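Local coordinates for protein K5 lyase (Enterobacteria phage k1-5, PDB 2X3H) that probably cleaves the K5 capsular polysaccharide, a heparosan-type glycosaminoglycan, by an eliminative lyase mechanism as a trimeric phage tail spike, at residues V253-N267 with I280-V294. Sequence-based numbering, arbitrary orientation.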
loop_
_atom_site.group_PDB
_atom_site.type_symbol
_atom_site.label_atom_id
_atom_site.label_comp_id
_atom_site.label_asym_id
_atom_site.label_seq_id
_atom_site.Cartn_x
_atom_site.Cartn_y
_atom_site.Cartn_z
ATOM N N VAL A 253 2.455 -5.135 -12.462
ATOM C CA VAL A 253 1.337 -4.530 -13.196
ATOM C C VAL A 253 0.854 -3.378 -12.320
ATOM O O VAL A 253 0.584 -3.583 -11.138
ATOM C CB VAL A 253 0.179 -5.527 -13.371
ATOM C CG1 VAL A 253 -1.031 -4.833 -14.034
ATOM C CG2 VAL A 253 0.636 -6.763 -14.169
ATOM N N SER A 254 0.776 -2.169 -12.873
ATOM C CA SER A 254 0.522 -0.986 -12.053
ATOM C C SER A 254 -0.354 0.020 -12.786
ATOM O O SER A 254 -0.261 0.156 -14.003
ATOM C CB SER A 254 1.838 -0.316 -11.657
ATOM O OG SER A 254 1.603 0.704 -10.692
ATOM N N ASN A 255 -1.226 0.695 -12.042
ATOM C CA ASN A 255 -2.029 1.803 -12.592
ATOM C C ASN A 255 -2.890 1.371 -13.772
ATOM O O ASN A 255 -2.722 1.841 -14.909
ATOM C CB ASN A 255 -1.129 2.971 -13.003
ATOM C CG ASN A 255 -0.618 3.768 -11.820
ATOM O OD1 ASN A 255 -0.988 3.523 -10.671
ATOM N ND2 ASN A 255 0.242 4.734 -12.102
ATOM N N VAL A 256 -3.816 0.473 -13.486
ATOM C CA VAL A 256 -4.712 -0.056 -14.508
ATOM C C VAL A 256 -6.127 0.441 -14.255
ATOM O O VAL A 256 -6.662 0.248 -13.166
ATOM C CB VAL A 256 -4.689 -1.592 -14.481
ATOM C CG1 VAL A 256 -5.640 -2.176 -15.529
ATOM C CG2 VAL A 256 -3.259 -2.084 -14.740
ATOM N N ILE A 257 -6.721 1.090 -15.262
ATOM C CA ILE A 257 -8.128 1.490 -15.211
ATOM C C ILE A 257 -8.909 0.628 -16.196
ATOM O O ILE A 257 -8.570 0.579 -17.388
ATOM C CB ILE A 257 -8.320 2.974 -15.615
ATOM C CG1 ILE A 257 -7.493 3.891 -14.722
ATOM C CG2 ILE A 257 -9.816 3.356 -15.627
ATOM C CD1 ILE A 257 -7.624 5.379 -15.068
ATOM N N GLY A 258 -9.936 -0.059 -15.704
ATOM C CA GLY A 258 -10.853 -0.797 -16.575
ATOM C C GLY A 258 -12.235 -0.237 -16.350
ATOM O O GLY A 258 -12.705 -0.190 -15.214
ATOM N N ALA A 259 -12.872 0.225 -17.427
ATOM C CA ALA A 259 -14.237 0.722 -17.361
ATOM C C ALA A 259 -15.187 -0.222 -18.093
ATOM O O ALA A 259 -14.960 -0.569 -19.260
ATOM C CB ALA A 259 -14.325 2.142 -17.939
ATOM N N ASP A 260 -16.246 -0.642 -17.399
ATOM C CA ASP A 260 -17.263 -1.547 -17.963
ATOM C C ASP A 260 -16.696 -2.845 -18.575
ATOM O O ASP A 260 -17.242 -3.387 -19.546
ATOM C CB ASP A 260 -18.125 -0.789 -18.983
ATOM C CG ASP A 260 -18.654 0.535 -18.421
ATOM O OD1 ASP A 260 -19.446 0.493 -17.461
ATOM O OD2 ASP A 260 -18.272 1.607 -18.931
ATOM N N CYS A 261 -15.606 -3.340 -17.991
ATOM C CA CYS A 261 -15.003 -4.619 -18.373
ATOM C C CYS A 261 -15.599 -5.763 -17.559
ATOM O O CYS A 261 -16.145 -5.526 -16.482
ATOM C CB CYS A 261 -13.501 -4.585 -18.110
ATOM S SG CYS A 261 -12.597 -3.340 -19.055
ATOM N N GLN A 262 -15.460 -7.007 -18.014
ATOM C CA GLN A 262 -15.992 -8.113 -17.206
ATOM C C GLN A 262 -15.176 -8.256 -15.922
ATOM O O GLN A 262 -15.732 -8.358 -14.829
ATOM C CB GLN A 262 -16.015 -9.441 -17.967
ATOM C CG GLN A 262 -16.765 -10.541 -17.224
ATOM C CD GLN A 262 -16.924 -11.805 -18.051
ATOM O OE1 GLN A 262 -16.788 -11.774 -19.275
ATOM N NE2 GLN A 262 -17.209 -12.931 -17.382
ATOM N N HIS A 263 -13.852 -8.261 -16.101
ATOM C CA HIS A 263 -12.855 -8.280 -15.027
ATOM C C HIS A 263 -11.837 -7.205 -15.415
ATOM O O HIS A 263 -11.693 -6.894 -16.610
ATOM C CB HIS A 263 -12.113 -9.624 -14.984
ATOM C CG HIS A 263 -12.996 -10.840 -15.072
ATOM N ND1 HIS A 263 -13.806 -11.261 -14.037
ATOM C CD2 HIS A 263 -13.141 -11.759 -16.057
ATOM C CE1 HIS A 263 -14.426 -12.374 -14.386
ATOM N NE2 HIS A 263 -14.044 -12.693 -15.611
ATOM N N VAL A 264 -11.154 -6.605 -14.437
ATOM C CA VAL A 264 -10.134 -5.612 -14.779
ATOM C C VAL A 264 -8.737 -6.216 -14.936
ATOM O O VAL A 264 -8.134 -6.079 -15.999
ATOM C CB VAL A 264 -10.148 -4.378 -13.842
ATOM C CG1 VAL A 264 -9.081 -3.362 -14.287
ATOM C CG2 VAL A 264 -11.507 -3.737 -13.897
ATOM N N THR A 265 -8.229 -6.878 -13.890
ATOM C CA THR A 265 -7.026 -7.709 -14.042
ATOM C C THR A 265 -7.392 -9.177 -13.845
ATOM O O THR A 265 -8.283 -9.513 -13.049
ATOM C CB THR A 265 -5.882 -7.296 -13.097
ATOM O OG1 THR A 265 -6.227 -7.600 -11.745
ATOM C CG2 THR A 265 -5.575 -5.812 -13.233
ATOM N N TYR A 266 -6.711 -10.046 -14.590
ATOM C CA TYR A 266 -7.076 -11.455 -14.650
ATOM C C TYR A 266 -5.804 -12.294 -14.682
ATOM O O TYR A 266 -4.932 -12.055 -15.518
ATOM C CB TYR A 266 -7.901 -11.703 -15.930
ATOM C CG TYR A 266 -8.588 -13.050 -15.963
ATOM C CD1 TYR A 266 -7.915 -14.188 -16.407
ATOM C CD2 TYR A 266 -9.907 -13.190 -15.537
ATOM C CE1 TYR A 266 -8.539 -15.433 -16.432
ATOM C CE2 TYR A 266 -10.541 -14.423 -15.563
ATOM C CZ TYR A 266 -9.853 -15.544 -16.008
ATOM O OH TYR A 266 -10.486 -16.775 -16.025
ATOM N N ASN A 267 -5.685 -13.253 -13.759
ATOM C CA ASN A 267 -4.585 -14.216 -13.805
ATOM C C ASN A 267 -5.126 -15.566 -14.246
ATOM O O ASN A 267 -5.915 -16.181 -13.529
ATOM C CB ASN A 267 -3.940 -14.364 -12.426
ATOM C CG ASN A 267 -3.113 -13.166 -12.051
ATOM O OD1 ASN A 267 -2.747 -12.364 -12.907
ATOM N ND2 ASN A 267 -2.813 -13.023 -10.757
ATOM N N ILE A 280 0.785 -6.684 -8.353
ATOM C CA ILE A 280 -0.287 -6.011 -9.099
ATOM C C ILE A 280 -0.780 -4.898 -8.192
ATOM O O ILE A 280 -1.293 -5.167 -7.109
ATOM C CB ILE A 280 -1.426 -6.987 -9.449
ATOM C CG1 ILE A 280 -0.900 -8.083 -10.386
ATOM C CG2 ILE A 280 -2.624 -6.230 -10.072
ATOM C CD1 ILE A 280 -1.766 -9.345 -10.381
ATOM N N LYS A 281 -0.585 -3.652 -8.606
ATOM C CA LYS A 281 -0.810 -2.537 -7.679
ATOM C C LYS A 281 -1.474 -1.316 -8.325
ATOM O O LYS A 281 -1.023 -0.801 -9.353
ATOM C CB LYS A 281 0.502 -2.147 -6.997
ATOM C CG LYS A 281 1.598 -1.751 -7.960
ATOM C CD LYS A 281 2.852 -1.234 -7.246
ATOM C CE LYS A 281 3.349 0.052 -7.904
ATOM N NZ LYS A 281 4.561 0.640 -7.222
ATOM N N GLY A 282 -2.532 -0.830 -7.688
ATOM C CA GLY A 282 -3.258 0.314 -8.225
ATOM C C GLY A 282 -4.208 -0.097 -9.340
ATOM O O GLY A 282 -3.944 0.155 -10.513
ATOM N N VAL A 283 -5.308 -0.743 -8.969
ATOM C CA VAL A 283 -6.321 -1.168 -9.922
ATOM C C VAL A 283 -7.583 -0.340 -9.705
ATOM O O VAL A 283 -8.109 -0.284 -8.594
ATOM C CB VAL A 283 -6.646 -2.674 -9.754
ATOM C CG1 VAL A 283 -7.768 -3.106 -10.717
ATOM C CG2 VAL A 283 -5.362 -3.528 -9.930
ATOM N N MET A 284 -8.039 0.333 -10.760
ATOM C CA MET A 284 -9.273 1.111 -10.720
ATOM C C MET A 284 -10.313 0.382 -11.554
ATOM O O MET A 284 -10.190 0.314 -12.784
ATOM C CB MET A 284 -9.036 2.509 -11.311
ATOM C CG MET A 284 -10.317 3.278 -11.581
ATOM S SD MET A 284 -11.261 3.585 -10.073
ATOM C CE MET A 284 -10.093 4.603 -9.173
ATOM N N ALA A 285 -11.324 -0.162 -10.881
ATOM C CA ALA A 285 -12.381 -0.927 -11.524
ATOM C C ALA A 285 -13.652 -0.098 -11.547
ATOM O O ALA A 285 -14.417 -0.073 -10.580
ATOM C CB ALA A 285 -12.598 -2.258 -10.797
ATOM N N ASN A 286 -13.842 0.613 -12.654
ATOM C CA ASN A 286 -15.015 1.430 -12.863
ATOM C C ASN A 286 -16.118 0.525 -13.397
ATOM O O ASN A 286 -16.201 0.274 -14.602
ATOM C CB ASN A 286 -14.663 2.558 -13.845
ATOM C CG ASN A 286 -15.876 3.353 -14.307
ATOM O OD1 ASN A 286 -17.002 3.113 -13.865
ATOM N ND2 ASN A 286 -15.644 4.309 -15.218
ATOM N N ASN A 287 -16.938 0.003 -12.488
ATOM C CA ASN A 287 -18.132 -0.757 -12.851
ATOM C C ASN A 287 -17.898 -1.980 -13.741
ATOM O O ASN A 287 -18.448 -2.103 -14.842
ATOM C CB ASN A 287 -19.209 0.188 -13.394
ATOM C CG ASN A 287 -19.761 1.064 -12.303
ATOM O OD1 ASN A 287 -20.670 0.650 -11.588
ATOM N ND2 ASN A 287 -19.137 2.225 -12.081
ATOM N N PRO A 288 -17.122 -2.932 -13.222
ATOM C CA PRO A 288 -16.947 -4.163 -13.957
ATOM C C PRO A 288 -18.240 -4.963 -13.855
ATOM O O PRO A 288 -19.148 -4.607 -13.076
ATOM C CB PRO A 288 -15.816 -4.860 -13.195
ATOM C CG PRO A 288 -15.995 -4.397 -11.768
ATOM C CD PRO A 288 -16.472 -2.955 -11.894
ATOM N N LYS A 289 -18.327 -6.040 -14.626
ATOM C CA LYS A 289 -19.543 -6.844 -14.660
ATOM C C LYS A 289 -19.448 -8.113 -13.821
ATOM O O LYS A 289 -20.448 -8.806 -13.645
ATOM C CB LYS A 289 -19.920 -7.203 -16.099
ATOM C CG LYS A 289 -20.630 -6.091 -16.861
ATOM C CD LYS A 289 -19.663 -5.125 -17.500
ATOM C CE LYS A 289 -20.282 -4.466 -18.727
ATOM N NZ LYS A 289 -21.632 -3.905 -18.466
ATOM N N TYR A 290 -18.258 -8.417 -13.297
ATOM C CA TYR A 290 -18.104 -9.597 -12.436
ATOM C C TYR A 290 -17.128 -9.411 -11.289
ATOM O O TYR A 290 -17.474 -9.673 -10.140
ATOM C CB TYR A 290 -17.719 -10.835 -13.254
ATOM C CG TYR A 290 -17.775 -12.111 -12.437
ATOM C CD1 TYR A 290 -18.970 -12.802 -12.270
ATOM C CD2 TYR A 290 -16.637 -12.606 -11.793
ATOM C CE1 TYR A 290 -19.029 -13.963 -11.510
ATOM C CE2 TYR A 290 -16.683 -13.767 -11.043
ATOM C CZ TYR A 290 -17.885 -14.444 -10.903
ATOM O OH TYR A 290 -17.952 -15.608 -10.160
ATOM N N ALA A 291 -15.906 -8.967 -11.591
ATOM C CA ALA A 291 -14.908 -8.774 -10.531
ATOM C C ALA A 291 -13.882 -7.725 -10.915
ATOM O O ALA A 291 -13.596 -7.530 -12.102
ATOM C CB ALA A 291 -14.218 -10.075 -10.225
ATOM N N ALA A 292 -13.323 -7.040 -9.920
ATOM C CA ALA A 292 -12.191 -6.152 -10.197
ATOM C C ALA A 292 -10.953 -6.973 -10.543
ATOM O O ALA A 292 -10.307 -6.740 -11.571
ATOM C CB ALA A 292 -11.906 -5.224 -9.011
ATOM N N VAL A 293 -10.638 -7.946 -9.691
ATOM C CA VAL A 293 -9.393 -8.706 -9.824
ATOM C C VAL A 293 -9.663 -10.187 -9.666
ATOM O O VAL A 293 -10.274 -10.615 -8.682
ATOM C CB VAL A 293 -8.379 -8.276 -8.723
ATOM C CG1 VAL A 293 -7.162 -9.202 -8.727
ATOM C CG2 VAL A 293 -7.959 -6.835 -8.916
ATOM N N VAL A 294 -9.205 -10.973 -10.637
ATOM C CA VAL A 294 -9.236 -12.430 -10.530
ATOM C C VAL A 294 -7.786 -12.847 -10.286
ATOM O O VAL A 294 -6.954 -12.805 -11.209
ATOM C CB VAL A 294 -9.797 -13.076 -11.828
ATOM C CG1 VAL A 294 -9.694 -14.587 -11.753
ATOM C CG2 VAL A 294 -11.257 -12.638 -12.087
HETATM O O HOH W 1 -20.742 -1.710 -16.360
HETATM O O HOH W 2 -14.634 -2.320 -15.153
HETATM O O HOH W 3 -5.239 -10.229 -11.491
#
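V264 slides past V283 from the opposite direction, its CG1 lying 3.8 Å from V283 CG1, while its other branch, CG2, rests 3.6 Å from A285 CB. The torsion that sets CG1 anti to the backbone N (chi1 -178°) gives each methyl its own neighbour. Next to this pair, T265 and V283 reach toward each other tip to tip through CG2 and CG2, and T265 OG1, on the other branch, lies alongside V293 and joins V294 O through a water. All these apolar groups face the interior of a right-handed parallel beta-helix, of which 253-267 and 280-294 are equivalent parts of successive coils. The axes of strands 253-259 and 280-286 approach to 4.7 Å and run parallel, in register, and an M284 N to V256 O bond of 2.8 Å is part of their backbone ladder. Backbone bonds continue through the turn, and at the corner A292 O receives the amides of both V264 and T265, that of V264 from above the carbonyl plane.

On the outer side of the second strand pair, V294 touches two rings with its two methyls: CG1 lies over a face of Y266, 4.3 Å from its centroid, and CG2 over a face of H263. The Y290 ring stands beside H263, with CD2 meeting the imidazole edge and the two planes 82° apart. Another outer face of the coil, that of strands 253-259 and 280-286, carries I257 and M284 side by side and turns toward a second subunit, whose N277 packs on M284. There S254 OG lies 3.4 Å from K281 CE, and N255 ND2 hydrogen-bonds S254 of that subunit. At the turn, one water donates to D260 OD1 and N287 O and accepts from K289 NZ, bridging a carboxylate and an ammonium group whose charged atoms stay 5.0 Å apart between D260 OD1 and K289 NZ.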